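Local atomic coordinates of 6-phosphogluconate dehydrogenase NAD-binding (Dyadobacter fermentans, PDB entry 4GBJ), a protein that probably acts as an NAD(P)-dependent oxidoreductase of the 6-phosphogluconate and 3-hydroxyisobutyrate dehydrogenase type. Residues 180-192 against 217-229. Residues are numbered along the deposited sequence; the frame is centred on the assembly and turned at random.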
HETATM    1  N   MSE B 180      -6.056  -4.385  -3.774  1.00 18.11           N
HETATM    2  CA  MSE B 180      -5.122  -3.513  -3.052  1.00 17.42           C
HETATM    3  C   MSE B 180      -3.691  -3.852  -3.425  1.00 21.86           C
HETATM    4  O   MSE B 180      -2.866  -2.952  -3.519  1.00 17.89           O
HETATM    5  CB  MSE B 180      -5.301  -3.582  -1.556  1.00 18.74           C
HETATM    6  CG  MSE B 180      -6.533  -2.840  -1.136  1.00 21.93           C
HETATM    7 SE   MSE B 180      -6.947  -2.819   0.770  0.72 22.94          SE
HETATM    8  CE  MSE B 180      -5.380  -1.952   1.482  1.00 25.66           C
ATOM      9  N   ILE B 181      -3.410  -5.132  -3.725  1.00 20.82           N
ATOM     10  CA  ILE B 181      -2.062  -5.504  -4.169  1.00 19.25           C
ATOM     11  C   ILE B 181      -1.777  -4.819  -5.510  1.00 22.36           C
ATOM     12  O   ILE B 181      -0.718  -4.226  -5.671  1.00 22.07           O
ATOM     13  CB  ILE B 181      -1.851  -7.002  -4.237  1.00 21.90           C
ATOM     14  CG1 ILE B 181      -1.896  -7.634  -2.820  1.00 23.15           C
ATOM     15  CG2 ILE B 181      -0.476  -7.322  -4.951  1.00 23.13           C
ATOM     16  CD1 ILE B 181      -2.073  -9.198  -2.870  1.00 22.47           C
ATOM     17  N   ALA B 182      -2.738  -4.871  -6.443  1.00 19.42           N
ATOM     18  CA  ALA B 182      -2.644  -4.274  -7.785  1.00 18.64           C
ATOM     19  C   ALA B 182      -2.498  -2.754  -7.685  1.00 20.14           C
ATOM     20  O   ALA B 182      -1.686  -2.173  -8.432  1.00 18.51           O
ATOM     21  CB  ALA B 182      -3.856  -4.642  -8.633  1.00 18.97           C
ATOM     22  N   CYS B 183      -3.231  -2.111  -6.767  1.00 16.88           N
ATOM     23  CA  CYS B 183      -3.060  -0.667  -6.516  1.00 17.26           C
ATOM     24  C   CYS B 183      -1.655  -0.351  -6.007  1.00 19.59           C
ATOM     25  O   CYS B 183      -1.104   0.680  -6.352  1.00 18.98           O
ATOM     26  CB  CYS B 183      -4.093  -0.151  -5.526  1.00 18.17           C
ATOM     27  SG  CYS B 183      -5.769  -0.128  -6.151  1.00 23.01           S
ATOM     28  N   SER B 184      -1.102  -1.208  -5.173  1.00 17.37           N
ATOM     29  CA  SER B 184       0.255  -1.011  -4.614  1.00 17.99           C
ATOM     30  C   SER B 184       1.256  -1.054  -5.718  1.00 20.93           C
ATOM     31  O   SER B 184       2.157  -0.231  -5.763  1.00 22.71           O
ATOM     32  CB  SER B 184       0.539  -2.062  -3.538  1.00 19.20           C
ATOM     33  OG  SER B 184      -0.492  -1.946  -2.566  1.00 22.53           O
ATOM     34  N   LEU B 185       1.098  -2.008  -6.640  1.00 19.46           N
ATOM     35  CA  LEU B 185       1.964  -2.082  -7.809  1.00 19.06           C
ATOM     36  C   LEU B 185       1.881  -0.822  -8.674  1.00 20.60           C
ATOM     37  O   LEU B 185       2.895  -0.302  -9.125  1.00 18.89           O
ATOM     38  CB  LEU B 185       1.579  -3.267  -8.677  1.00 18.45           C
ATOM     39  CG  LEU B 185       2.083  -4.642  -8.160  1.00 24.46           C
ATOM     40  CD1 LEU B 185       1.231  -5.777  -8.788  1.00 25.85           C
ATOM     41  CD2 LEU B 185       3.543  -4.827  -8.479  1.00 28.73           C
ATOM     42  N   GLU B 186       0.661  -0.357  -8.925  1.00 15.48           N
ATOM     43  CA  GLU B 186       0.456   0.812  -9.750  1.00 15.62           C
ATOM     44  C   GLU B 186       1.029   2.084  -9.090  1.00 20.70           C
ATOM     45  O   GLU B 186       1.681   2.861  -9.775  1.00 24.37           O
ATOM     46  CB  GLU B 186      -1.042   0.980 -10.084  1.00 16.86           C
ATOM     47  CG  GLU B 186      -1.359   2.297 -10.748  1.00 16.97           C
ATOM     48  CD  GLU B 186      -0.757   2.494 -12.110  1.00 33.13           C
ATOM     49  OE1 GLU B 186      -0.716   3.658 -12.556  1.00 27.42           O
ATOM     50  OE2 GLU B 186      -0.488   1.484 -12.801  1.00 23.46           O
HETATM   51  N   MSE B 187       0.771   2.337  -7.811  1.00 18.20           N
HETATM   52  CA  MSE B 187       1.252   3.579  -7.200  1.00 16.56           C
HETATM   53  C   MSE B 187       2.801   3.581  -7.158  1.00 20.69           C
HETATM   54  O   MSE B 187       3.406   4.628  -7.315  1.00 20.17           O
HETATM   55  CB  MSE B 187       0.653   3.812  -5.808  1.00 16.22           C
HETATM   56  CG  MSE B 187       1.166   2.814  -4.704  1.00 18.81           C
HETATM   57 SE   MSE B 187       0.337   3.169  -2.982  0.72 19.29          SE
HETATM   58  CE  MSE B 187      -1.344   2.292  -3.141  1.00 22.96           C
HETATM   59  N   MSE B 188       3.433   2.404  -6.975  1.00 19.13           N
HETATM   60  CA  MSE B 188       4.896   2.293  -7.029  1.00 16.59           C
HETATM   61  C   MSE B 188       5.419   2.532  -8.472  1.00 22.93           C
HETATM   62  O   MSE B 188       6.404   3.241  -8.650  1.00 23.92           O
HETATM   63  CB  MSE B 188       5.381   0.961  -6.494  1.00 17.47           C
HETATM   64  CG  MSE B 188       5.333   0.938  -4.994  1.00 21.61           C
HETATM   65 SE   MSE B 188       6.092  -0.606  -4.116  0.72 21.26          SE
HETATM   66  CE  MSE B 188       4.894  -2.016  -4.554  1.00 20.67           C
ATOM     67  N   GLY B 189       4.746   1.998  -9.474  1.00 18.93           N
ATOM     68  CA  GLY B 189       5.097   2.293 -10.865  1.00 20.53           C
ATOM     69  C   GLY B 189       5.092   3.789 -11.157  1.00 24.14           C
ATOM     70  O   GLY B 189       6.055   4.350 -11.687  1.00 23.76           O
ATOM     71  N   GLU B 190       4.037   4.467 -10.719  1.00 19.31           N
ATOM     72  CA  GLU B 190       3.897   5.910 -10.909  1.00 19.41           C
ATOM     73  C   GLU B 190       4.949   6.666 -10.168  1.00 23.67           C
ATOM     74  O   GLU B 190       5.614   7.542 -10.735  1.00 23.16           O
ATOM     75  CB  GLU B 190       2.500   6.401 -10.452  1.00 20.22           C
ATOM     76  CG  GLU B 190       1.388   5.885 -11.365  1.00 18.99           C
ATOM     77  CD  GLU B 190      -0.008   6.406 -11.046  1.00 22.70           C
ATOM     78  OE1 GLU B 190      -0.091   7.525 -10.523  1.00 17.17           O
ATOM     79  OE2 GLU B 190      -1.013   5.691 -11.254  1.00 22.98           O
ATOM     80  N   ALA B 191       5.094   6.349  -8.881  1.00 21.87           N
ATOM     81  CA  ALA B 191       6.037   7.035  -7.998  1.00 19.19           C
ATOM     82  C   ALA B 191       7.462   6.782  -8.408  1.00 21.82           C
ATOM     83  O   ALA B 191       8.230   7.747  -8.500  1.00 20.13           O
ATOM     84  CB  ALA B 191       5.824   6.611  -6.548  1.00 20.19           C
ATOM     85  N   PHE B 192       7.819   5.521  -8.744  1.00 18.86           N
ATOM     86  CA  PHE B 192       9.211   5.199  -9.120  1.00 18.37           C
ATOM     87  C   PHE B 192       9.591   5.732 -10.463  1.00 22.51           C
ATOM     88  O   PHE B 192      10.741   6.147 -10.621  1.00 22.27           O
ATOM     89  CB  PHE B 192       9.501   3.714  -9.063  1.00 20.64           C
ATOM     90  CG  PHE B 192       9.382   2.965  -7.743  1.00 20.54           C
ATOM     91  CD1 PHE B 192       9.011   3.623  -6.567  1.00 19.37           C
ATOM     92  CD2 PHE B 192       9.617   1.598  -7.686  1.00 22.44           C
ATOM     93  CE1 PHE B 192       8.853   2.924  -5.374  1.00 20.43           C
ATOM     94  CE2 PHE B 192       9.487   0.901  -6.476  1.00 25.42           C
ATOM     95  CZ  PHE B 192       9.068   1.566  -5.334  1.00 22.54           C
ATOM     96  N   PRO B 217       4.939  -6.799   3.877  1.00 46.52           N
ATOM     97  CA  PRO B 217       5.496  -7.751   2.894  1.00 46.73           C
ATOM     98  C   PRO B 217       5.098  -7.508   1.449  1.00 43.91           C
ATOM     99  O   PRO B 217       5.959  -7.670   0.578  1.00 41.77           O
ATOM    100  CB  PRO B 217       5.011  -9.115   3.401  1.00 50.59           C
ATOM    101  CG  PRO B 217       3.912  -8.796   4.427  1.00 55.36           C
ATOM    102  CD  PRO B 217       4.358  -7.518   5.033  1.00 50.28           C
ATOM    103  N   ILE B 218       3.855  -7.035   1.193  1.00 38.79           N
ATOM    104  CA  ILE B 218       3.378  -6.724  -0.162  1.00 36.17           C
ATOM    105  C   ILE B 218       4.331  -5.696  -0.851  1.00 34.67           C
ATOM    106  O   ILE B 218       4.852  -5.974  -1.915  1.00 30.48           O
ATOM    107  CB  ILE B 218       1.881  -6.212  -0.161  1.00 37.95           C
ATOM    108  CG1 ILE B 218       0.867  -7.325   0.240  1.00 39.66           C
ATOM    109  CG2 ILE B 218       1.458  -5.606  -1.524  1.00 37.23           C
ATOM    110  CD1 ILE B 218       0.989  -8.636  -0.510  1.00 48.13           C
ATOM    111  N   PHE B 219       4.635  -4.590  -0.196  1.00 32.93           N
ATOM    112  CA  PHE B 219       5.476  -3.526  -0.771  1.00 33.27           C
ATOM    113  C   PHE B 219       6.930  -3.883  -0.898  1.00 37.44           C
ATOM    114  O   PHE B 219       7.564  -3.394  -1.820  1.00 37.12           O
ATOM    115  CB  PHE B 219       5.362  -2.215   0.035  1.00 34.15           C
ATOM    116  CG  PHE B 219       4.003  -1.621  -0.131  1.00 35.61           C
ATOM    117  CD1 PHE B 219       3.757  -0.688  -1.112  1.00 38.77           C
ATOM    118  CD2 PHE B 219       2.973  -1.964   0.720  1.00 40.48           C
ATOM    119  CE1 PHE B 219       2.493  -0.136  -1.274  1.00 39.66           C
ATOM    120  CE2 PHE B 219       1.691  -1.435   0.536  1.00 41.01           C
ATOM    121  CZ  PHE B 219       1.463  -0.527  -0.464  1.00 38.36           C
ATOM    122  N   GLN B 220       7.466  -4.691  -0.013  1.00 35.93           N
ATOM    123  CA  GLN B 220       8.873  -5.069  -0.073  1.00 38.28           C
ATOM    124  C   GLN B 220       9.102  -6.140  -1.176  1.00 42.88           C
ATOM    125  O   GLN B 220      10.081  -6.044  -1.936  1.00 40.71           O
ATOM    126  CB  GLN B 220       9.342  -5.551   1.314  1.00 40.65           C
ATOM    127  CG  GLN B 220       9.296  -4.374   2.341  1.00 54.70           C
ATOM    128  CD  GLN B 220       9.968  -4.624   3.694  1.00 73.65           C
ATOM    129  OE1 GLN B 220      10.775  -3.794   4.205  1.00 62.07           O
ATOM    130  NE2 GLN B 220       9.551  -5.688   4.366  1.00 57.03           N
ATOM    131  N   ASN B 221       8.188  -7.117  -1.276  1.00 38.55           N
ATOM    132  CA  ASN B 221       8.272  -8.157  -2.303  1.00 39.19           C
ATOM    133  C   ASN B 221       7.897  -7.619  -3.675  1.00 40.85           C
ATOM    134  O   ASN B 221       8.664  -7.770  -4.619  1.00 42.50           O
ATOM    135  CB  ASN B 221       7.350  -9.330  -1.965  1.00 35.64           C
ATOM    136  CG  ASN B 221       7.656 -10.086  -0.678  1.00 66.62           C
ATOM    137  OD1 ASN B 221       6.777 -10.752  -0.120  1.00 59.27           O
ATOM    138  ND2 ASN B 221       8.898 -10.090  -0.190  1.00 59.07           N
ATOM    139  N   TYR B 222       6.761  -6.936  -3.774  1.00 34.55           N
ATOM    140  CA  TYR B 222       6.353  -6.407  -5.064  1.00 34.47           C
ATOM    141  C   TYR B 222       7.175  -5.156  -5.438  1.00 36.11           C
ATOM    142  O   TYR B 222       7.431  -4.969  -6.610  1.00 36.91           O
ATOM    143  CB  TYR B 222       4.844  -6.154  -5.127  1.00 34.19           C
ATOM    144  CG  TYR B 222       4.029  -7.433  -5.230  1.00 37.27           C
ATOM    145  CD1 TYR B 222       3.958  -8.142  -6.422  1.00 39.36           C
ATOM    146  CD2 TYR B 222       3.397  -7.972  -4.117  1.00 38.98           C
ATOM    147  CE1 TYR B 222       3.218  -9.315  -6.522  1.00 38.36           C
ATOM    148  CE2 TYR B 222       2.627  -9.131  -4.211  1.00 40.26           C
ATOM    149  CZ  TYR B 222       2.512  -9.782  -5.426  1.00 44.59           C
ATOM    150  OH  TYR B 222       1.782 -10.948  -5.522  1.00 48.05           O
ATOM    151  N   GLY B 223       7.676  -4.394  -4.464  1.00 31.56           N
ATOM    152  CA  GLY B 223       8.447  -3.195  -4.752  1.00 31.19           C
ATOM    153  C   GLY B 223       9.762  -3.448  -5.440  1.00 33.37           C
ATOM    154  O   GLY B 223      10.193  -2.644  -6.263  1.00 30.61           O
ATOM    155  N   LYS B 224      10.402  -4.556  -5.117  1.00 32.31           N
ATOM    156  CA  LYS B 224      11.668  -4.940  -5.728  1.00 33.46           C
ATOM    157  C   LYS B 224      11.431  -5.227  -7.219  1.00 36.06           C
ATOM    158  O   LYS B 224      12.219  -4.795  -8.052  1.00 35.73           O
ATOM    159  CB  LYS B 224      12.258  -6.172  -4.996  1.00 37.62           C
ATOM    160  CG  LYS B 224      13.716  -6.492  -5.301  1.00 64.18           C
ATOM    161  CD  LYS B 224      14.686  -5.932  -4.247  1.00 82.23           C
ATOM    162  CE  LYS B 224      14.797  -6.855  -3.038  1.00 95.15           C
ATOM    163  NZ  LYS B 224      15.666  -6.308  -1.960  1.00 94.47           N
ATOM    164  N   LEU B 225      10.313  -5.883  -7.559  1.00 34.36           N
ATOM    165  CA  LEU B 225       9.963  -6.145  -8.962  1.00 34.92           C
ATOM    166  C   LEU B 225       9.786  -4.826  -9.719  1.00 32.56           C
ATOM    167  O   LEU B 225      10.329  -4.640 -10.792  1.00 30.58           O
ATOM    168  CB  LEU B 225       8.631  -6.941  -9.114  1.00 36.14           C
ATOM    169  CG  LEU B 225       8.390  -8.210  -8.335  1.00 43.41           C
ATOM    170  CD1 LEU B 225       7.190  -8.957  -8.916  1.00 43.19           C
ATOM    171  CD2 LEU B 225       9.582  -9.093  -8.320  1.00 48.10           C
ATOM    172  N   VAL B 226       9.044  -3.890  -9.121  1.00 27.10           N
ATOM    173  CA  VAL B 226       8.767  -2.606  -9.767  1.00 25.03           C
ATOM    174  C   VAL B 226      10.040  -1.783  -9.898  1.00 29.36           C
ATOM    175  O   VAL B 226      10.253  -1.146 -10.920  1.00 26.45           O
ATOM    176  CB  VAL B 226       7.642  -1.832  -9.048  1.00 25.86           C
ATOM    177  CG1 VAL B 226       7.338  -0.513  -9.781  1.00 25.03           C
ATOM    178  CG2 VAL B 226       6.377  -2.691  -8.991  1.00 24.52           C
ATOM    179  N   ALA B 227      10.905  -1.847  -8.904  1.00 28.26           N
ATOM    180  CA  ALA B 227      12.161  -1.109  -8.920  1.00 28.53           C
ATOM    181  C   ALA B 227      13.033  -1.613 -10.046  1.00 30.47           C
ATOM    182  O   ALA B 227      13.531  -0.831 -10.822  1.00 28.91           O
ATOM    183  CB  ALA B 227      12.886  -1.264  -7.578  1.00 30.32           C
ATOM    184  N   SER B 228      13.194  -2.919 -10.157  1.00 28.79           N
ATOM    185  CA  SER B 228      14.044  -3.488 -11.210  1.00 29.37           C
ATOM    186  C   SER B 228      13.305  -3.504 -12.548  1.00 34.17           C
ATOM    187  O   SER B 228      13.923  -3.598 -13.596  1.00 33.89           O
ATOM    188  CB  SER B 228      14.480  -4.885 -10.812  1.00 34.95           C
ATOM    189  OG  SER B 228      13.342  -5.678 -10.538  1.00 45.53           O
ATOM    190  N   ASN B 229      11.968  -3.426 -12.516  1.00 32.26           N
ATOM    191  CA  ASN B 229      11.115  -3.451 -13.698  1.00 32.54           C
ATOM    192  C   ASN B 229      11.370  -4.746 -14.446  1.00 38.13           C
ATOM    193  O   ASN B 229      11.314  -4.759 -15.653  1.00 38.93           O
ATOM    194  CB  ASN B 229      11.348  -2.212 -14.591  1.00 37.54           C
ATOM    195  CG  ASN B 229      10.259  -1.182 -14.637  1.00 38.15           C
ATOM    196  OD1 ASN B 229       9.103  -1.371 -14.206  1.00 33.15           O
ATOM    197  ND2 ASN B 229      10.596  -0.095 -15.296  1.00 34.04           N
TER
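Val226 is the knob of this helix pair, its side chain set among Leu185, Met188, Gly189 and Phe192. With chi1 at -178°, Val226 sends CG1 away from its backbone N and toward Gly189 N, 3.6 Å off, while CG2 meets Leu185 CD2. Gly223 bares its backbone: the selenium of selenomethionine Met188, SE, rests 3.6 Å from Gly223 CA, and a side chain there would be tight against it. Phe192 presents its ring edge to Gly223 O and Ala227 N, with Met188 CB over one face. The segments of the long helix 169-197 and of helix 217-228 cross at -38° within the all-helical C-terminal domain of the 3-hydroxyisobutyrate dehydrogenase type. From the first turn of helix 217-228, Phe219 turns its edge to Met188 SE, 3.8 Å from Phe219 CD1, a Met-aromatic contact. Phe219 CZ lies 3.2 Å from Ser184 OG, whose hydroxyl is spent within its own helix on Met180 O, making serine compatible with an aromatic neighbour. Were Phe219 cut back to an alanine, a gap beside Ser184 would probably open and the end of Met188 would lose its aromatic neighbour. Ile181 lays CG2 over one face of the Tyr222 ring, 4.0 Å from its centroid. Against this buried seam, the outer face of helix 217-228 carries Lys224, pointing away, its charge suited to water.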